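Local coordinates for putative exported protein (Bordetella pertussis, PDB 2DVZ), which is a periplasmic solute receptor of the Bug family that binds glutamate, probably for delivery to a tripartite tricarboxylate-type transporter, at residues I170-V182 and I190-Q203. Residues are numbered along the deposited sequence; the frame is centred on the assembly and turned at random.
With GLU (glutamic acid), chain G.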
# COMPACT_ATOMS: atom_id res chain seq x y z
N ILE A 170 -13.29 11.74 -12.70
CA ILE A 170 -13.78 10.42 -12.34
C ILE A 170 -14.04 10.53 -10.87
O ILE A 170 -13.38 11.32 -10.18
CB ILE A 170 -12.78 9.24 -12.74
CG1 ILE A 170 -11.32 9.55 -12.44
CG2 ILE A 170 -12.76 9.08 -14.24
CD1 ILE A 170 -10.27 8.57 -13.15
N VAL A 171 -15.05 9.79 -10.42
CA VAL A 171 -15.60 9.99 -9.09
C VAL A 171 -15.06 8.99 -8.08
O VAL A 171 -15.19 7.78 -8.25
CB VAL A 171 -17.17 9.99 -9.07
CG1 VAL A 171 -17.69 10.18 -7.64
CG2 VAL A 171 -17.71 11.10 -9.98
N HIS A 172 -14.50 9.52 -7.01
CA HIS A 172 -13.91 8.73 -5.95
C HIS A 172 -14.93 8.04 -5.09
O HIS A 172 -15.85 8.66 -4.60
CB HIS A 172 -13.01 9.61 -5.08
CG HIS A 172 -12.43 8.88 -3.91
ND1 HIS A 172 -12.47 9.39 -2.63
CD2 HIS A 172 -11.81 7.68 -3.82
CE1 HIS A 172 -11.88 8.54 -1.80
NE2 HIS A 172 -11.47 7.49 -2.50
N VAL A 173 -14.79 6.74 -4.93
CA VAL A 173 -15.57 6.00 -3.96
C VAL A 173 -14.59 5.29 -3.03
O VAL A 173 -13.94 4.30 -3.44
CB VAL A 173 -16.52 4.95 -4.59
CG1 VAL A 173 -17.34 4.26 -3.48
CG2 VAL A 173 -17.44 5.58 -5.69
N PRO A 174 -14.49 5.78 -1.77
CA PRO A 174 -13.61 5.14 -0.77
C PRO A 174 -14.16 3.82 -0.24
O PRO A 174 -15.35 3.67 -0.12
CB PRO A 174 -13.57 6.15 0.38
CG PRO A 174 -14.90 6.99 0.24
CD PRO A 174 -15.22 6.98 -1.26
N TYR A 175 -13.28 2.90 0.12
CA TYR A 175 -13.65 1.68 0.80
C TYR A 175 -12.82 1.58 2.05
O TYR A 175 -11.87 2.35 2.23
CB TYR A 175 -13.45 0.44 -0.13
CG TYR A 175 -14.41 0.43 -1.30
CD1 TYR A 175 -15.56 -0.37 -1.26
CD2 TYR A 175 -14.20 1.25 -2.44
CE1 TYR A 175 -16.48 -0.36 -2.32
CE2 TYR A 175 -15.10 1.26 -3.50
CZ TYR A 175 -16.24 0.44 -3.44
OH TYR A 175 -17.14 0.43 -4.51
N LYS A 176 -13.16 0.62 2.91
CA LYS A 176 -12.38 0.32 4.14
C LYS A 176 -10.96 -0.32 3.93
O LYS A 176 -10.11 -0.52 4.90
CB LYS A 176 -13.27 -0.48 5.10
CG LYS A 176 -12.93 -0.30 6.57
CD LYS A 176 -14.00 -0.96 7.43
CE LYS A 176 -13.60 -0.85 8.87
NZ LYS A 176 -14.78 -0.63 9.76
N GLY A 177 -10.69 -0.56 2.66
CA GLY A 177 -9.40 -0.99 2.16
C GLY A 177 -9.68 -1.49 0.75
O GLY A 177 -10.82 -1.53 0.34
N SER A 178 -8.63 -1.89 0.02
CA SER A 178 -8.74 -2.40 -1.33
C SER A 178 -9.49 -3.74 -1.43
O SER A 178 -10.09 -4.04 -2.47
CB SER A 178 -7.37 -2.51 -1.95
OG SER A 178 -6.81 -1.21 -2.05
N GLY A 179 -9.46 -4.54 -0.36
CA GLY A 179 -10.29 -5.76 -0.28
C GLY A 179 -11.70 -5.54 -0.83
O GLY A 179 -12.06 -6.12 -1.87
N PRO A 180 -12.52 -4.76 -0.11
CA PRO A 180 -13.86 -4.50 -0.65
C PRO A 180 -13.89 -3.74 -1.98
O PRO A 180 -14.86 -3.90 -2.73
CB PRO A 180 -14.55 -3.72 0.48
CG PRO A 180 -13.78 -4.13 1.73
CD PRO A 180 -12.37 -4.22 1.25
N ALA A 181 -12.85 -2.93 -2.26
CA ALA A 181 -12.81 -2.21 -3.51
C ALA A 181 -12.63 -3.17 -4.69
O ALA A 181 -13.31 -3.06 -5.70
CB ALA A 181 -11.72 -1.12 -3.49
N VAL A 182 -11.72 -4.13 -4.55
CA VAL A 182 -11.43 -5.10 -5.61
C VAL A 182 -12.70 -5.87 -5.97
O VAL A 182 -13.01 -6.09 -7.17
CB VAL A 182 -10.21 -6.03 -5.23
CG1 VAL A 182 -10.14 -7.29 -6.13
CG2 VAL A 182 -8.87 -5.25 -5.27
N ILE A 190 -18.16 -0.31 -9.35
CA ILE A 190 -17.26 0.80 -9.75
C ILE A 190 -16.61 0.28 -11.03
O ILE A 190 -16.41 -0.92 -11.17
CB ILE A 190 -16.19 1.15 -8.63
CG1 ILE A 190 -15.46 -0.12 -8.19
CG2 ILE A 190 -16.86 1.86 -7.44
CD1 ILE A 190 -14.40 0.02 -7.12
N GLU A 191 -16.33 1.16 -11.99
CA GLU A 191 -15.76 0.76 -13.28
C GLU A 191 -14.21 0.66 -13.17
O GLU A 191 -13.57 -0.19 -13.81
CB GLU A 191 -16.22 1.74 -14.40
CG GLU A 191 -17.81 1.91 -14.61
CD GLU A 191 -18.64 2.67 -13.48
OE1 GLU A 191 -18.14 3.60 -12.78
OE2 GLU A 191 -19.87 2.32 -13.33
N LEU A 192 -13.62 1.53 -12.35
CA LEU A 192 -12.18 1.68 -12.18
C LEU A 192 -11.79 1.35 -10.74
O LEU A 192 -12.60 1.48 -9.80
CB LEU A 192 -11.73 3.12 -12.50
CG LEU A 192 -11.59 3.69 -13.94
CD1 LEU A 192 -12.86 3.55 -14.87
CD2 LEU A 192 -11.12 5.14 -13.88
N ILE A 193 -10.54 0.95 -10.57
CA ILE A 193 -9.95 0.82 -9.26
C ILE A 193 -8.53 1.30 -9.33
O ILE A 193 -7.81 1.01 -10.28
CB ILE A 193 -10.03 -0.62 -8.69
CG1 ILE A 193 -9.67 -0.64 -7.18
CG2 ILE A 193 -9.24 -1.65 -9.55
CD1 ILE A 193 -9.69 -1.97 -6.53
N PHE A 194 -8.13 2.09 -8.33
CA PHE A 194 -6.72 2.37 -8.11
C PHE A 194 -6.29 1.49 -6.97
O PHE A 194 -6.86 1.58 -5.88
CB PHE A 194 -6.53 3.85 -7.79
CG PHE A 194 -6.69 4.74 -8.99
CD1 PHE A 194 -5.57 5.15 -9.73
CD2 PHE A 194 -7.96 5.16 -9.41
CE1 PHE A 194 -5.73 5.96 -10.85
CE2 PHE A 194 -8.12 5.98 -10.57
CZ PHE A 194 -7.02 6.37 -11.27
N ASP A 195 -5.32 0.61 -7.22
CA ASP A 195 -4.88 -0.32 -6.20
C ASP A 195 -3.36 -0.47 -6.13
O ASP A 195 -2.61 -0.00 -7.01
CB ASP A 195 -5.52 -1.70 -6.43
CG ASP A 195 -5.57 -2.54 -5.17
OD1 ASP A 195 -5.25 -2.00 -4.07
OD2 ASP A 195 -5.92 -3.73 -5.26
N ASN A 196 -2.94 -1.11 -5.03
CA ASN A 196 -1.61 -1.65 -4.90
C ASN A 196 -1.77 -2.99 -5.55
O ASN A 196 -2.77 -3.68 -5.37
CB ASN A 196 -1.19 -1.80 -3.41
CG ASN A 196 -1.71 -0.64 -2.49
OD1 ASN A 196 -2.56 -0.87 -1.63
ND2 ASN A 196 -1.21 0.57 -2.69
N LEU A 197 -0.77 -3.37 -6.33
CA LEU A 197 -0.89 -4.52 -7.24
C LEU A 197 -1.26 -5.88 -6.59
O LEU A 197 -2.15 -6.55 -7.10
CB LEU A 197 0.33 -4.57 -8.21
CG LEU A 197 0.36 -5.59 -9.37
CD1 LEU A 197 -1.00 -5.71 -10.19
CD2 LEU A 197 1.56 -5.29 -10.27
N PRO A 198 -0.61 -6.29 -5.47
CA PRO A 198 -0.93 -7.61 -4.91
C PRO A 198 -2.40 -8.03 -4.72
O PRO A 198 -2.71 -9.21 -4.93
CB PRO A 198 -0.16 -7.62 -3.58
CG PRO A 198 0.99 -6.72 -3.86
CD PRO A 198 0.47 -5.63 -4.71
N SER A 199 -3.29 -7.12 -4.30
CA SER A 199 -4.71 -7.47 -4.08
C SER A 199 -5.52 -7.58 -5.38
O SER A 199 -6.51 -8.32 -5.46
CB SER A 199 -5.43 -6.49 -3.12
OG SER A 199 -4.96 -5.17 -3.28
N SER A 200 -5.10 -6.83 -6.40
CA SER A 200 -5.75 -6.89 -7.69
C SER A 200 -5.14 -8.01 -8.53
O SER A 200 -5.79 -8.50 -9.43
CB SER A 200 -5.62 -5.54 -8.40
OG SER A 200 -6.49 -4.56 -7.81
N MSE A 201 -3.90 -8.40 -8.24
CA MSE A 201 -3.20 -9.41 -9.04
C MSE A 201 -3.96 -10.70 -9.38
O MSE A 201 -3.96 -11.07 -10.55
CB MSE A 201 -1.78 -9.74 -8.52
CG MSE A 201 -0.99 -10.69 -9.45
SE MSE A 201 -0.59 -9.83 -11.24
CE MSE A 201 1.12 -8.96 -10.81
N PRO A 202 -4.57 -11.40 -8.37
CA PRO A 202 -5.38 -12.61 -8.69
C PRO A 202 -6.52 -12.39 -9.68
O PRO A 202 -6.77 -13.26 -10.52
CB PRO A 202 -5.95 -13.04 -7.32
CG PRO A 202 -4.95 -12.48 -6.32
CD PRO A 202 -4.53 -11.15 -6.92
N GLN A 203 -7.20 -11.25 -9.56
CA GLN A 203 -8.32 -10.93 -10.45
C GLN A 203 -7.87 -10.57 -11.84
O GLN A 203 -8.59 -10.76 -12.81
CB GLN A 203 -9.16 -9.77 -9.91
CG GLN A 203 -9.59 -9.89 -8.45
CD GLN A 203 -10.32 -11.18 -8.13
OE1 GLN A 203 -11.08 -11.74 -8.95
NE2 GLN A 203 -10.10 -11.68 -6.89
N GLU G . -3.82 1.77 0.39
CA GLU G . -2.97 1.01 1.32
C GLU G . -1.50 1.37 1.17
O GLU G . -0.63 0.57 0.81
CB GLU G . -3.25 -0.49 1.22
CG GLU G . -4.76 -0.80 1.17
CD GLU G . -5.13 -2.12 1.75
OE1 GLU G . -4.21 -2.81 2.24
OE2 GLU G . -6.36 -2.48 1.76
OXT GLU G . -1.15 2.51 1.49
O HOH W 1 -8.61 0.39 -3.96
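Ser178 and Asp195 make the polar centre of this contact. The serine hydroxyl, on the first turn of helix 178-187, donates from OG to Asp195 OD1 at 2.7 Å, arriving from above the carboxylate plane, 48° out of it. The other oxygen takes two more hydroxyls from the start of helix 197-205: Ser200 OG at 2.7 Å from OD2, on its anti lone pair, and Ser199 OG on the syn side, tilted out of the plane. Three hydroxyls thus hold the buried carboxylate and fix its rotation, and their bonds probably ease the cost of burying its charge. A water bridges Ser178 OG and Phe194 O by donating to both.

Next to this knot the packing is dense. Val182 spreads its branches: CG1, anti to its backbone N (chi1 164°), meets Gln203 CG at 3.5 Å, while CG2 lies 3.3 Å from Asp195 OD2, the two side chains crossing at about a right angle. Ile193, extended along both torsions, pushes CD1 against Val182 CG2 and Ala181 CB, filling the space between helix and strand.

Toward strand 171-174 the contact thins and approaches the surface. Ile190 still reaches Tyr175, its CG2 3.3 Å from the phenol OH, which is hydrogen-bonded to Asp184, and Ala181 CA sits over the centre of the ring. Partly exposed Val173 merely brushes Ile190 CG2 at 4.2 Å. Just ahead of the strand, buried Ile170 brings CD1 against Leu192 CD2 and the edge of the Phe194 ring.

Strand 171-174, helix 178-187 and strand 192-196 form a right-handed beta-alpha-beta crossover that passes over strand 145-148, which pairs in parallel with both. The helix N-terminus, with Gly177 as N-cap, offers Ser178 N to OE2 of the bound glutamate at 2.9 Å, the ligand-binding arrangement of a periplasmic binding protein.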